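PDB 4JNG: nucleoprotein from Schmallenberg virus, which encapsidates the viral RNA genome, protecting it from nucleases and forming the helical nucleocapsid that serves as template for transcription and replication. Local coordinates for residues 22-27 / 100-105; 32-37 / 67-72; 116-121 / 132-137; 142-147 / 160-165. One frame throughout, in Å; residues are numbered along the deposited sequence.

Contact 1. Residues 22-27 / 100-105; sequences VGYVAF and LARWIA
Tyr-24 and Arg-102 form the centre of this helix-to-helix contact, the arginine lying over one face of the phenol ring. Its aliphatic CG sits 3.5 Å from the centroid of the Tyr-24 ring, a CH-pi contact over the face, displaced toward the rim. Farther along, the guanidinium adds an off-centre cation-pi interaction, with Arg-102 CZ 4.4 Å from the same centroid. The two planes are tilted 46° apart, which brings one corner of the group closest: Arg-102 NH1 lies 3.2 Å from Tyr-24 CE2. Bends at chi2 (72°) and chi3 of Arg-102 fold the chain back across the ring, so that methylene and charged end share one aromatic surface. Beyond the arginine, the phenol oxygen packs against the next residue, Tyr-24 OH standing 3.4 Å from Trp-103 CA, while the hydroxyl has a weak hydrogen bond to Asp-106.

One turn on, Phe-27 meets Leu-100 by its rim. The methyl CD2 of Leu-100 lies in the plane of the phenyl ring, 3.9 Å from Phe-27 CZ, and the two side chains cross at about a right angle. Both aromatic residues carry CG anti to the backbone N, which sends their rings across to the other helix.

In the second shell, Arg-102 NH2 pairs with Glu-21 and NH1 with Asp-106, two salt bridges that probably limit rotation of the guanidinium over the ring. The axes of the two helical segments approach to 10.8 Å and cross at -76°, a separation spanned by these large side chains. Helix 20-31 thus packs on helix 93-110, while Leu-100 also reaches Phe-43 and Phe-44 of helix 37-45.

Contact 2. Residues 32-37 / 67-72; sequences GQQLNF and GGVKFT
Val-69, the first residue of strand 69-74, presses both of its methyl groups against Gln-34 in the loop between helices 20-31 and 37-45. Its CG2 rests 3.4 Å from the backbone carbonyl Gln-34 O, while CG1 lies 3.5 Å from the amide nitrogen Gln-34 NE2. With CG1 anti to the backbone N (chi1 179°), the two branches divide the glutamine between them, one taking the backbone and the other the end of the side chain; both also approach Gln-34 CB. Just before the valine, Gly-67 and Gly-68 have positive phi in the turn from strand 61-66, and the backbone of Gly-67 hydrogen-bonds to a neighbouring subunit.

At Lys-70 the contact passes to water. One molecule donates to Gln-34 OE1 at 2.9 Å and to the carbonyl Lys-70 O at 3.0 Å. A second accepts from the backbone Lys-70 N at 2.7 Å and, weakly, from Gln-34 NE2. Because the glutamine is extended beyond CG (chi2 180°), its amide reaches past the valine to serve both waters.

Phe-71 returns the strand to apolar packing. Its ring edge receives the methyl CD2 of Leu-35, 4.1 Å from Phe-71 CZ; the ring also meets that of Tyr-31, and the side chain touches Phe-27, both of helix 20-31.

No direct hydrogen bond joins the two segments. Loop and hairpin meet directly through van der Waals packing at Val-69 and Phe-71, whereas the polar link is indirect and partly weak: two waters let a single side-chain amide address both the N-H and the C=O of Lys-70.

Contact 3. Residues 116-121 / 132-137; sequences AEASAQ and CTWADG
Ala-118 and Ser-119, in the last turn of helix 112-121, offer backbone and CB atoms to one face of the indole of Trp-134. Ala-116 O, one turn earlier, receives the hydroxyl Ser-119 OG at 2.6 Å. That donor stands 37° out of the carbonyl plane. Ala-118 covers the six-membered end of the indole: its methyl CB is 3.6 Å from Trp-134 CH2, and its carbonyl oxygen is 3.5 Å from Trp-134 CZ2.

Ser-119 takes the five-membered ring. Its CA lies 3.4 Å from the centroid of that ring in Trp-134 and only 6° off the normal, a nearly perpendicular CH-pi contact with the CA hydrogen in place of an apolar side chain. The first torsion of Ser-119 (chi1 74°) places OG between the backbone N and the carbonyl carbon, where it turns back to its own helix; the methylene CB is left to touch the indole, 3.7 Å from Trp-134 CG.

The tryptophan opens a short 3-10 segment, residues 134-136, which leads through Gly-137 into helix 138-142, so the contact folds the loop after helix 112-121 back onto that helix in this mainly helical protein. The loop supplies a polar partner as well: Trp-134 NE1 donates to the carbonyl oxygen of Ile-122, so the indole is gripped at its N-H as well as covered over one face. Around it, the ring of Tyr-141 meets the indole, and Ile-104 of helix 93-110 and Leu-142 also pack on the tryptophan.

Contact 4. Residues 142-147 / 160-165; sequences LGFAPG and LVIEMH
Ile-162 of helix 158-168 inserts its longer branch beneath the ring of Phe-144. The terminal methyl CD1 stands 3.6 Å from the centroid of the Phe-144 ring and only 4° off its normal, a CH-pi contact almost exactly over the centre of the face. The shorter branch reaches the same ring near its rim, Ile-162 CG2 lying 3.6 Å from Phe-144 CE1. One isoleucine thereby fills both the middle and one border of the aromatic surface.

Its torsions explain this division. CG1 is anti to the carbonyl carbon (chi1 -74°), and chi2 of 167° extends CD1 straight outward to the ring centre; CG2, anti to the backbone N, overhangs the CE1 rim from the same side as CD1. On the other partner, the torsions of Phe-144 swing the phenyl group toward the helix and turn its face to the isoleucine, so that the two side chains cross at about a right angle. The same CD1 also meets the backbone of the preceding residue, 3.8 Å from Gly-143 O, which puts the methyl against both a ring and a carbonyl.

Phe-144 is presented by a type I beta turn from Leu-142 to Ala-145, closed by the 2.9 Å hydrogen bond from Ala-145 N to Leu-142 O. The ring further packs on Ala-127 and Cys-132, while Val-161 and His-165 of the helix face helix 198-209.

Glu-163, next to the isoleucine, forms a salt bridge with Arg-166, an RNA-binding residue on the same helix. The contact is thus a type I beta turn whose aromatic residue packs on a helix in the buried core of this nucleoprotein, close to the RNA-binding site.

Helix 93-110 takes part in or touches all four contacts. In contact 1 it faces helix 20-31, yet its Trp-103 and Leu-100 also pack on the loop of contact 2, with Leu-100 CD2 3.6 Å from Leu-35 CD2. Its Ile-104 touches contact 3 through Trp-134 and contact 4 through Leu-142, the last with Ile-104 CG2 3.7 Å from Leu-142 CD1. Contacts 3 and 4 also meet directly, Cys-132 SG lying 3.6 Å from Phe-144 CE2. Contacts 2 and 4 stay apart, about 24 Å between centres. Toward the RNA the nearest-atom distance is about 4 Å for contact 4, 7 Å for contact 1, 8 Å for contact 3 and 12 Å for contact 2.

Contact 1. Residues 22-27 / 100-105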
loop_
_atom_site.group_PDB
_atom_site.type_symbol
_atom_site.label_atom_id
_atom_site.label_comp_id
_atom_site.label_asym_id
_atom_site.label_seq_id
_atom_site.Cartn_x
_atom_site.Cartn_y
_atom_site.Cartn_z
ATOM N N VAL B 22 1.224 -12.133 36.907
ATOM C CA VAL B 22 1.488 -11.006 37.800
ATOM C C VAL B 22 0.934 -9.706 37.221
ATOM O O VAL B 22 0.409 -8.873 37.963
ATOM C CB VAL B 22 2.992 -10.857 38.124
ATOM C CG1 VAL B 22 3.273 -9.549 38.853
ATOM C CG2 VAL B 22 3.456 -12.035 38.963
ATOM N N GLY B 23 1.038 -9.535 35.906
ATOM C CA GLY B 23 0.439 -8.384 35.238
ATOM C C GLY B 23 -1.078 -8.351 35.432
ATOM O O GLY B 23 -1.665 -7.296 35.694
ATOM N N TYR B 24 -1.703 -9.514 35.298
ATOM C CA TYR B 24 -3.146 -9.647 35.460
ATOM C C TYR B 24 -3.591 -9.215 36.849
ATOM O O TYR B 24 -4.534 -8.440 37.000
ATOM C CB TYR B 24 -3.556 -11.091 35.207
ATOM C CG TYR B 24 -4.989 -11.415 35.557
ATOM C CD1 TYR B 24 -6.040 -10.838 34.853
ATOM C CD2 TYR B 24 -5.291 -12.311 36.577
ATOM C CE1 TYR B 24 -7.347 -11.138 35.154
ATOM C CE2 TYR B 24 -6.600 -12.620 36.888
ATOM C CZ TYR B 24 -7.624 -12.017 36.176
ATOM O OH TYR B 24 -8.922 -12.308 36.439
ATOM N N VAL B 25 -2.893 -9.711 37.859
ATOM C CA VAL B 25 -3.237 -9.420 39.236
ATOM C C VAL B 25 -3.029 -7.939 39.533
ATOM O O VAL B 25 -3.830 -7.345 40.247
ATOM C CB VAL B 25 -2.468 -10.317 40.219
ATOM C CG1 VAL B 25 -2.797 -9.944 41.657
ATOM C CG2 VAL B 25 -2.827 -11.772 39.973
ATOM N N ALA B 26 -1.989 -7.333 38.954
ATOM C CA ALA B 26 -1.772 -5.886 39.104
ATOM C C ALA B 26 -2.885 -5.073 38.444
ATOM O O ALA B 26 -3.255 -4.003 38.927
ATOM C CB ALA B 26 -0.422 -5.483 38.537
ATOM N N PHE B 27 -3.401 -5.584 37.332
ATOM C CA PHE B 27 -4.501 -4.951 36.618
ATOM C C PHE B 27 -5.791 -5.033 37.440
ATOM O O PHE B 27 -6.561 -4.064 37.498
ATOM C CB PHE B 27 -4.663 -5.619 35.252
ATOM C CG PHE B 27 -5.923 -5.269 34.525
ATOM C CD1 PHE B 27 -6.011 -4.103 33.784
ATOM C CD2 PHE B 27 -7.002 -6.133 34.537
ATOM C CE1 PHE B 27 -7.163 -3.794 33.086
ATOM C CE2 PHE B 27 -8.164 -5.832 33.845
ATOM C CZ PHE B 27 -8.245 -4.656 33.119
ATOM N N LEU B 100 -8.967 -8.657 30.527
ATOM C CA LEU B 100 -10.438 -8.553 30.626
ATOM C C LEU B 100 -11.132 -9.868 30.292
ATOM O O LEU B 100 -12.084 -10.256 30.967
ATOM C CB LEU B 100 -10.998 -7.426 29.749
ATOM C CG LEU B 100 -10.823 -5.981 30.225
ATOM C CD1 LEU B 100 -11.231 -5.022 29.115
ATOM C CD2 LEU B 100 -11.622 -5.670 31.493
ATOM N N ALA B 101 -10.658 -10.549 29.255
ATOM C CA ALA B 101 -11.146 -11.894 28.923
ATOM C C ALA B 101 -10.950 -12.857 30.095
ATOM O O ALA B 101 -11.853 -13.614 30.441
ATOM C CB ALA B 101 -10.450 -12.430 27.681
ATOM N N ARG B 102 -9.769 -12.809 30.696
ATOM C CA ARG B 102 -9.445 -13.626 31.848
ATOM C C ARG B 102 -10.323 -13.267 33.053
ATOM O O ARG B 102 -10.728 -14.146 33.809
ATOM C CB ARG B 102 -7.964 -13.464 32.195
ATOM C CG ARG B 102 -7.537 -14.019 33.540
ATOM C CD ARG B 102 -7.512 -15.529 33.573
ATOM N NE ARG B 102 -6.190 -15.968 34.000
ATOM C CZ ARG B 102 -5.777 -16.054 35.262
ATOM N NH1 ARG B 102 -6.576 -15.762 36.286
ATOM N NH2 ARG B 102 -4.544 -16.443 35.500
ATOM N N TRP B 103 -10.592 -11.979 33.235
ATOM C CA TRP B 103 -11.467 -11.531 34.314
ATOM C C TRP B 103 -12.878 -12.097 34.131
ATOM O O TRP B 103 -13.462 -12.602 35.083
ATOM C CB TRP B 103 -11.488 -10.007 34.409
ATOM C CG TRP B 103 -12.499 -9.490 35.381
ATOM C CD1 TRP B 103 -12.392 -9.466 36.738
ATOM C CD2 TRP B 103 -13.777 -8.941 35.070
ATOM N NE1 TRP B 103 -13.525 -8.927 37.298
ATOM C CE2 TRP B 103 -14.398 -8.601 36.295
ATOM C CE3 TRP B 103 -14.467 -8.708 33.876
ATOM C CZ2 TRP B 103 -15.669 -8.033 36.358
ATOM C CZ3 TRP B 103 -15.727 -8.142 33.937
ATOM C CH2 TRP B 103 -16.322 -7.817 35.173
ATOM N N ILE B 104 -13.394 -12.039 32.904
ATOM C CA ILE B 104 -14.728 -12.560 32.606
ATOM C C ILE B 104 -14.788 -14.047 32.929
ATOM O O ILE B 104 -15.733 -14.512 33.581
ATOM C CB ILE B 104 -15.138 -12.340 31.131
ATOM C CG1 ILE B 104 -15.293 -10.846 30.824
ATOM C CG2 ILE B 104 -16.462 -13.038 30.825
ATOM C CD1 ILE B 104 -15.263 -10.525 29.344
ATOM N N ALA B 105 -13.778 -14.785 32.470
ATOM C CA ALA B 105 -13.710 -16.219 32.689
ATOM C C ALA B 105 -13.609 -16.557 34.175
ATOM O O ALA B 105 -14.281 -17.484 34.648
ATOM C CB ALA B 105 -12.549 -16.824 31.914
#

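Contact 2. Residues 32-37 / 67-72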
loop_
_atom_site.group_PDB
_atom_site.type_symbol
_atom_site.label_atom_id
_atom_site.label_comp_id
_atom_site.label_asym_id
_atom_site.label_seq_id
_atom_site.Cartn_x
_atom_site.Cartn_y
_atom_site.Cartn_z
ATOM N N GLY B 32 -9.917 -3.461 39.258
ATOM C CA GLY B 32 -10.855 -4.550 39.534
ATOM C C GLY B 32 -12.179 -4.121 40.131
ATOM O O GLY B 32 -13.225 -4.647 39.755
ATOM N N GLN B 33 -12.146 -3.157 41.048
ATOM C CA GLN B 33 -13.374 -2.693 41.700
ATOM C C GLN B 33 -14.270 -1.934 40.733
ATOM O O GLN B 33 -15.447 -1.746 41.017
ATOM C CB GLN B 33 -13.062 -1.814 42.915
ATOM C CG GLN B 33 -12.314 -2.537 44.026
ATOM C CD GLN B 33 -13.118 -3.672 44.625
ATOM O OE1 GLN B 33 -13.020 -4.817 44.182
ATOM N NE2 GLN B 33 -13.933 -3.360 45.625
ATOM N N GLN B 34 -13.722 -1.501 39.597
ATOM C CA GLN B 34 -14.494 -0.730 38.626
ATOM C C GLN B 34 -15.065 -1.559 37.483
ATOM O O GLN B 34 -15.829 -1.042 36.666
ATOM C CB GLN B 34 -13.646 0.393 38.041
ATOM C CG GLN B 34 -13.052 1.341 39.067
ATOM C CD GLN B 34 -12.215 2.443 38.447
ATOM O OE1 GLN B 34 -11.051 2.621 38.805
ATOM N NE2 GLN B 34 -12.794 3.182 37.505
ATOM N N LEU B 35 -14.692 -2.834 37.392
ATOM C CA LEU B 35 -15.098 -3.638 36.242
ATOM C C LEU B 35 -16.505 -4.204 36.392
ATOM O O LEU B 35 -16.925 -4.583 37.480
ATOM C CB LEU B 35 -14.121 -4.779 36.015
ATOM C CG LEU B 35 -12.712 -4.345 35.645
ATOM C CD1 LEU B 35 -11.812 -5.559 35.682
ATOM C CD2 LEU B 35 -12.690 -3.668 34.283
ATOM N N ASN B 36 -17.220 -4.239 35.277
ATOM C CA ASN B 36 -18.463 -4.986 35.159
ATOM C C ASN B 36 -18.598 -5.411 33.705
ATOM O O ASN B 36 -17.823 -4.969 32.868
ATOM C CB ASN B 36 -19.665 -4.149 35.605
ATOM C CG ASN B 36 -19.813 -2.867 34.817
ATOM O OD1 ASN B 36 -20.183 -2.880 33.645
ATOM N ND2 ASN B 36 -19.534 -1.743 35.465
ATOM N N PHE B 37 -19.592 -6.238 33.405
ATOM C CA PHE B 37 -19.759 -6.777 32.060
ATOM C C PHE B 37 -20.114 -5.731 31.005
ATOM O O PHE B 37 -19.870 -5.951 29.822
ATOM C CB PHE B 37 -20.804 -7.899 32.049
ATOM C CG PHE B 37 -20.423 -9.115 32.858
ATOM C CD1 PHE B 37 -19.109 -9.371 33.219
ATOM C CD2 PHE B 37 -21.396 -10.031 33.228
ATOM C CE1 PHE B 37 -18.776 -10.498 33.947
ATOM C CE2 PHE B 37 -21.064 -11.159 33.957
ATOM C CZ PHE B 37 -19.756 -11.394 34.316
ATOM N N GLY B 67 -17.017 2.392 28.620
ATOM C CA GLY B 67 -18.198 2.307 29.493
ATOM C C GLY B 67 -17.985 3.011 30.820
ATOM O O GLY B 67 -18.280 2.463 31.881
ATOM N N GLY B 68 -17.429 4.217 30.761
ATOM C CA GLY B 68 -17.271 5.049 31.949
ATOM C C GLY B 68 -16.016 4.827 32.770
ATOM O O GLY B 68 -15.704 5.648 33.630
ATOM N N VAL B 69 -15.289 3.734 32.521
ATOM C CA VAL B 69 -14.068 3.443 33.275
ATOM C C VAL B 69 -12.845 3.861 32.450
ATOM O O VAL B 69 -12.706 3.431 31.305
ATOM C CB VAL B 69 -13.966 1.945 33.630
ATOM C CG1 VAL B 69 -12.673 1.665 34.380
ATOM C CG2 VAL B 69 -15.165 1.526 34.473
ATOM N N LYS B 70 -11.971 4.674 33.052
ATOM C CA LYS B 70 -10.781 5.222 32.383
ATOM C C LYS B 70 -9.517 4.396 32.627
ATOM O O LYS B 70 -9.125 4.195 33.771
ATOM C CB LYS B 70 -10.497 6.654 32.854
ATOM C CG LYS B 70 -9.328 7.287 32.094
ATOM C CD LYS B 70 -8.849 8.585 32.719
ATOM C CE LYS B 70 -9.314 9.797 31.932
ATOM N NZ LYS B 70 -9.338 11.017 32.783
ATOM N N PHE B 71 -8.861 3.989 31.543
ATOM C CA PHE B 71 -7.645 3.172 31.590
ATOM C C PHE B 71 -6.462 3.924 30.996
ATOM O O PHE B 71 -6.590 4.543 29.944
ATOM C CB PHE B 71 -7.840 1.903 30.771
ATOM C CG PHE B 71 -8.930 1.017 31.278
ATOM C CD1 PHE B 71 -10.251 1.249 30.922
ATOM C CD2 PHE B 71 -8.635 -0.064 32.097
ATOM C CE1 PHE B 71 -11.266 0.435 31.398
ATOM C CE2 PHE B 71 -9.644 -0.882 32.575
ATOM C CZ PHE B 71 -10.960 -0.633 32.224
ATOM N N THR B 72 -5.311 3.853 31.659
ATOM C CA THR B 72 -4.074 4.377 31.097
ATOM C C THR B 72 -3.424 3.280 30.266
ATOM O O THR B 72 -3.052 2.228 30.789
ATOM C CB THR B 72 -3.110 4.876 32.182
ATOM O OG1 THR B 72 -3.683 6.031 32.805
ATOM C CG2 THR B 72 -1.761 5.274 31.578
HETATM O O HOH W 1 -10.195 4.186 36.537
HETATM O O HOH W 2 -12.542 5.787 35.430
#

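Contact 3. Residues 116-121 / 132-137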
loop_
_atom_site.group_PDB
_atom_site.type_symbol
_atom_site.label_atom_id
_atom_site.label_comp_id
_atom_site.label_asym_id
_atom_site.label_seq_id
_atom_site.Cartn_x
_atom_site.Cartn_y
_atom_site.Cartn_z
ATOM N N ALA B 116 -24.570 -16.628 32.859
ATOM C CA ALA B 116 -25.798 -16.254 32.157
ATOM C C ALA B 116 -25.828 -14.772 31.770
ATOM O O ALA B 116 -26.219 -14.431 30.651
ATOM C CB ALA B 116 -27.031 -16.624 32.982
ATOM N N GLU B 117 -25.406 -13.891 32.673
ATOM C CA GLU B 117 -25.377 -12.455 32.340
ATOM C C GLU B 117 -24.241 -12.095 31.369
ATOM O O GLU B 117 -24.457 -11.323 30.428
ATOM C CB GLU B 117 -25.377 -11.538 33.578
ATOM C CG GLU B 117 -24.480 -11.932 34.739
ATOM C CD GLU B 117 -24.634 -11.006 35.940
ATOM O OE1 GLU B 117 -23.952 -11.224 36.964
ATOM O OE2 GLU B 117 -25.445 -10.060 35.872
ATOM N N ALA B 118 -23.048 -12.654 31.567
ATOM C CA ALA B 118 -21.959 -12.422 30.608
ATOM C C ALA B 118 -22.437 -12.804 29.217
ATOM O O ALA B 118 -22.269 -12.049 28.272
ATOM C CB ALA B 118 -20.717 -13.213 30.971
ATOM N N SER B 119 -23.085 -13.962 29.119
ATOM C CA SER B 119 -23.569 -14.483 27.838
ATOM C C SER B 119 -24.599 -13.576 27.157
ATOM O O SER B 119 -24.695 -13.565 25.929
ATOM C CB SER B 119 -24.124 -15.905 28.006
ATOM O OG SER B 119 -25.389 -15.910 28.662
ATOM N N ALA B 120 -25.348 -12.805 27.945
ATOM C CA ALA B 120 -26.366 -11.908 27.400
ATOM C C ALA B 120 -25.845 -10.508 27.072
ATOM O O ALA B 120 -26.433 -9.820 26.242
ATOM C CB ALA B 120 -27.561 -11.826 28.343
ATOM N N GLN B 121 -24.741 -10.097 27.696
ATOM C CA GLN B 121 -24.179 -8.754 27.489
ATOM C C GLN B 121 -22.950 -8.694 26.573
ATOM O O GLN B 121 -22.824 -7.765 25.776
ATOM C CB GLN B 121 -23.787 -8.143 28.827
ATOM C CG GLN B 121 -24.939 -7.747 29.717
ATOM C CD GLN B 121 -24.432 -7.279 31.056
ATOM O OE1 GLN B 121 -24.222 -8.079 31.966
ATOM N NE2 GLN B 121 -24.198 -5.980 31.175
ATOM N N CYS B 132 -18.787 -19.478 16.615
ATOM C CA CYS B 132 -18.546 -19.925 17.999
ATOM C C CYS B 132 -19.771 -19.813 18.930
ATOM O O CYS B 132 -20.388 -20.824 19.245
ATOM C CB CYS B 132 -17.311 -19.244 18.601
ATOM S SG CYS B 132 -16.611 -20.101 20.036
ATOM N N THR B 133 -20.125 -18.602 19.355
ATOM C CA THR B 133 -21.176 -18.368 20.377
ATOM C C THR B 133 -20.854 -18.895 21.782
ATOM O O THR B 133 -20.074 -19.833 21.963
ATOM C CB THR B 133 -22.583 -18.899 19.977
ATOM O OG1 THR B 133 -22.581 -20.333 19.911
ATOM C CG2 THR B 133 -23.037 -18.314 18.650
ATOM N N TRP B 134 -21.498 -18.284 22.773
ATOM C CA TRP B 134 -21.354 -18.684 24.176
ATOM C C TRP B 134 -21.767 -20.135 24.395
ATOM O O TRP B 134 -21.384 -20.746 25.392
ATOM C CB TRP B 134 -22.196 -17.780 25.078
ATOM C CG TRP B 134 -21.608 -16.420 25.341
ATOM C CD1 TRP B 134 -21.841 -15.273 24.640
ATOM C CD2 TRP B 134 -20.715 -16.063 26.403
ATOM N NE1 TRP B 134 -21.144 -14.222 25.194
ATOM C CE2 TRP B 134 -20.446 -14.682 26.279
ATOM C CE3 TRP B 134 -20.117 -16.776 27.449
ATOM C CZ2 TRP B 134 -19.599 -14.000 27.162
ATOM C CZ3 TRP B 134 -19.278 -16.098 28.325
ATOM C CH2 TRP B 134 -19.026 -14.726 28.175
ATOM N N ALA B 135 -22.554 -20.666 23.459
ATOM C CA ALA B 135 -22.992 -22.059 23.467
ATOM C C ALA B 135 -21.843 -23.049 23.547
ATOM O O ALA B 135 -21.959 -24.083 24.203
ATOM C CB ALA B 135 -23.831 -22.347 22.231
ATOM N N ASP B 136 -20.733 -22.727 22.888
ATOM C CA ASP B 136 -19.559 -23.604 22.873
ATOM C C ASP B 136 -18.750 -23.550 24.170
ATOM O O ASP B 136 -17.693 -24.178 24.267
ATOM C CB ASP B 136 -18.663 -23.263 21.677
ATOM C CG ASP B 136 -19.286 -23.662 20.348
ATOM O OD1 ASP B 136 -19.817 -24.791 20.244
ATOM O OD2 ASP B 136 -19.230 -22.858 19.396
ATOM N N GLY B 137 -19.242 -22.813 25.166
ATOM C CA GLY B 137 -18.560 -22.709 26.449
ATOM C C GLY B 137 -17.710 -21.457 26.527
ATOM O O GLY B 137 -17.177 -20.982 25.518
#

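Contact 4. Residues 142-147 / 160-165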
loop_
_atom_site.group_PDB
_atom_site.type_symbol
_atom_site.label_atom_id
_atom_site.label_comp_id
_atom_site.label_asym_id
_atom_site.label_seq_id
_atom_site.Cartn_x
_atom_site.Cartn_y
_atom_site.Cartn_z
ATOM N N LEU B 142 -14.273 -17.034 24.735
ATOM C CA LEU B 142 -13.409 -15.968 25.218
ATOM C C LEU B 142 -11.973 -16.208 24.783
ATOM O O LEU B 142 -11.194 -15.265 24.687
ATOM C CB LEU B 142 -13.475 -15.854 26.737
ATOM C CG LEU B 142 -14.826 -15.474 27.335
ATOM C CD1 LEU B 142 -14.733 -15.595 28.841
ATOM C CD2 LEU B 142 -15.253 -14.069 26.937
ATOM N N GLY B 143 -11.636 -17.466 24.515
ATOM C CA GLY B 143 -10.324 -17.828 23.969
ATOM C C GLY B 143 -9.987 -17.156 22.649
ATOM O O GLY B 143 -8.817 -17.108 22.257
ATOM N N PHE B 144 -11.003 -16.642 21.962
ATOM C CA PHE B 144 -10.816 -15.887 20.723
ATOM C C PHE B 144 -10.315 -14.456 20.948
ATOM O O PHE B 144 -9.903 -13.793 19.993
ATOM C CB PHE B 144 -12.130 -15.837 19.926
ATOM C CG PHE B 144 -12.352 -17.027 19.034
ATOM C CD1 PHE B 144 -11.716 -17.113 17.798
ATOM C CD2 PHE B 144 -13.209 -18.052 19.412
ATOM C CE1 PHE B 144 -11.922 -18.201 16.969
ATOM C CE2 PHE B 144 -13.414 -19.146 18.584
ATOM C CZ PHE B 144 -12.767 -19.220 17.362
ATOM N N ALA B 145 -10.356 -13.966 22.186
ATOM C CA ALA B 145 -9.937 -12.592 22.460
ATOM C C ALA B 145 -8.444 -12.387 22.184
ATOM O O ALA B 145 -7.633 -13.267 22.473
ATOM C CB ALA B 145 -10.250 -12.213 23.895
ATOM N N PRO B 146 -8.071 -11.222 21.629
ATOM C CA PRO B 146 -6.632 -10.941 21.577
ATOM C C PRO B 146 -6.092 -10.891 23.000
ATOM O O PRO B 146 -6.789 -10.400 23.908
ATOM C CB PRO B 146 -6.557 -9.559 20.915
ATOM C CG PRO B 146 -7.850 -9.401 20.199
ATOM C CD PRO B 146 -8.867 -10.168 20.984
ATOM N N GLY B 147 -4.893 -11.435 23.202
ATOM C CA GLY B 147 -4.279 -11.498 24.520
ATOM C C GLY B 147 -4.663 -12.697 25.370
ATOM O O GLY B 147 -4.063 -12.912 26.414
ATOM N N LEU B 160 -4.153 -21.197 21.508
ATOM C CA LEU B 160 -3.095 -21.890 20.775
ATOM C C LEU B 160 -3.613 -22.588 19.529
ATOM O O LEU B 160 -3.075 -22.393 18.441
ATOM C CB LEU B 160 -2.399 -22.920 21.668
ATOM C CG LEU B 160 -1.436 -23.878 20.953
ATOM C CD1 LEU B 160 -0.316 -23.126 20.254
ATOM C CD2 LEU B 160 -0.881 -24.885 21.945
ATOM N N VAL B 161 -4.648 -23.407 19.698
ATOM C CA VAL B 161 -5.177 -24.205 18.590
ATOM C C VAL B 161 -6.029 -23.359 17.640
ATOM O O VAL B 161 -6.050 -23.617 16.438
ATOM C CB VAL B 161 -5.942 -25.466 19.069
ATOM C CG1 VAL B 161 -5.054 -26.316 19.968
ATOM C CG2 VAL B 161 -7.249 -25.116 19.776
ATOM N N ILE B 162 -6.715 -22.345 18.170
ATOM C CA ILE B 162 -7.416 -21.361 17.327
ATOM C C ILE B 162 -6.455 -20.708 16.324
ATOM O O ILE B 162 -6.841 -20.385 15.199
ATOM C CB ILE B 162 -8.093 -20.259 18.170
ATOM C CG1 ILE B 162 -9.353 -20.808 18.859
ATOM C CG2 ILE B 162 -8.479 -19.062 17.297
ATOM C CD1 ILE B 162 -9.917 -19.906 19.944
ATOM N N GLU B 163 -5.212 -20.501 16.746
ATOM C CA GLU B 163 -4.212 -19.883 15.885
ATOM C C GLU B 163 -3.671 -20.889 14.873
ATOM O O GLU B 163 -3.471 -20.548 13.706
ATOM C CB GLU B 163 -3.080 -19.291 16.717
ATOM C CG GLU B 163 -2.616 -17.936 16.215
ATOM C CD GLU B 163 -2.466 -16.924 17.335
ATOM O OE1 GLU B 163 -3.430 -16.168 17.581
ATOM O OE2 GLU B 163 -1.393 -16.892 17.970
ATOM N N MET B 164 -3.443 -22.124 15.320
ATOM C CA MET B 164 -3.055 -23.202 14.413
ATOM C C MET B 164 -4.069 -23.290 13.280
ATOM O O MET B 164 -3.701 -23.203 12.108
ATOM C CB MET B 164 -2.954 -24.547 15.147
ATOM C CG MET B 164 -1.639 -24.756 15.881
ATOM S SD MET B 164 -1.571 -26.321 16.778
ATOM C CE MET B 164 0.097 -26.272 17.425
ATOM N N HIS B 165 -5.345 -23.429 13.638
ATOM C CA HIS B 165 -6.428 -23.474 12.656
ATOM C C HIS B 165 -6.451 -22.249 11.739
ATOM O O HIS B 165 -6.837 -22.362 10.577
ATOM C CB HIS B 165 -7.792 -23.639 13.345
ATOM C CG HIS B 165 -8.031 -25.017 13.883
ATOM N ND1 HIS B 165 -8.188 -26.115 13.066
ATOM C CD2 HIS B 165 -8.140 -25.474 15.153
ATOM C CE1 HIS B 165 -8.383 -27.191 13.809
ATOM N NE2 HIS B 165 -8.360 -26.829 15.080
#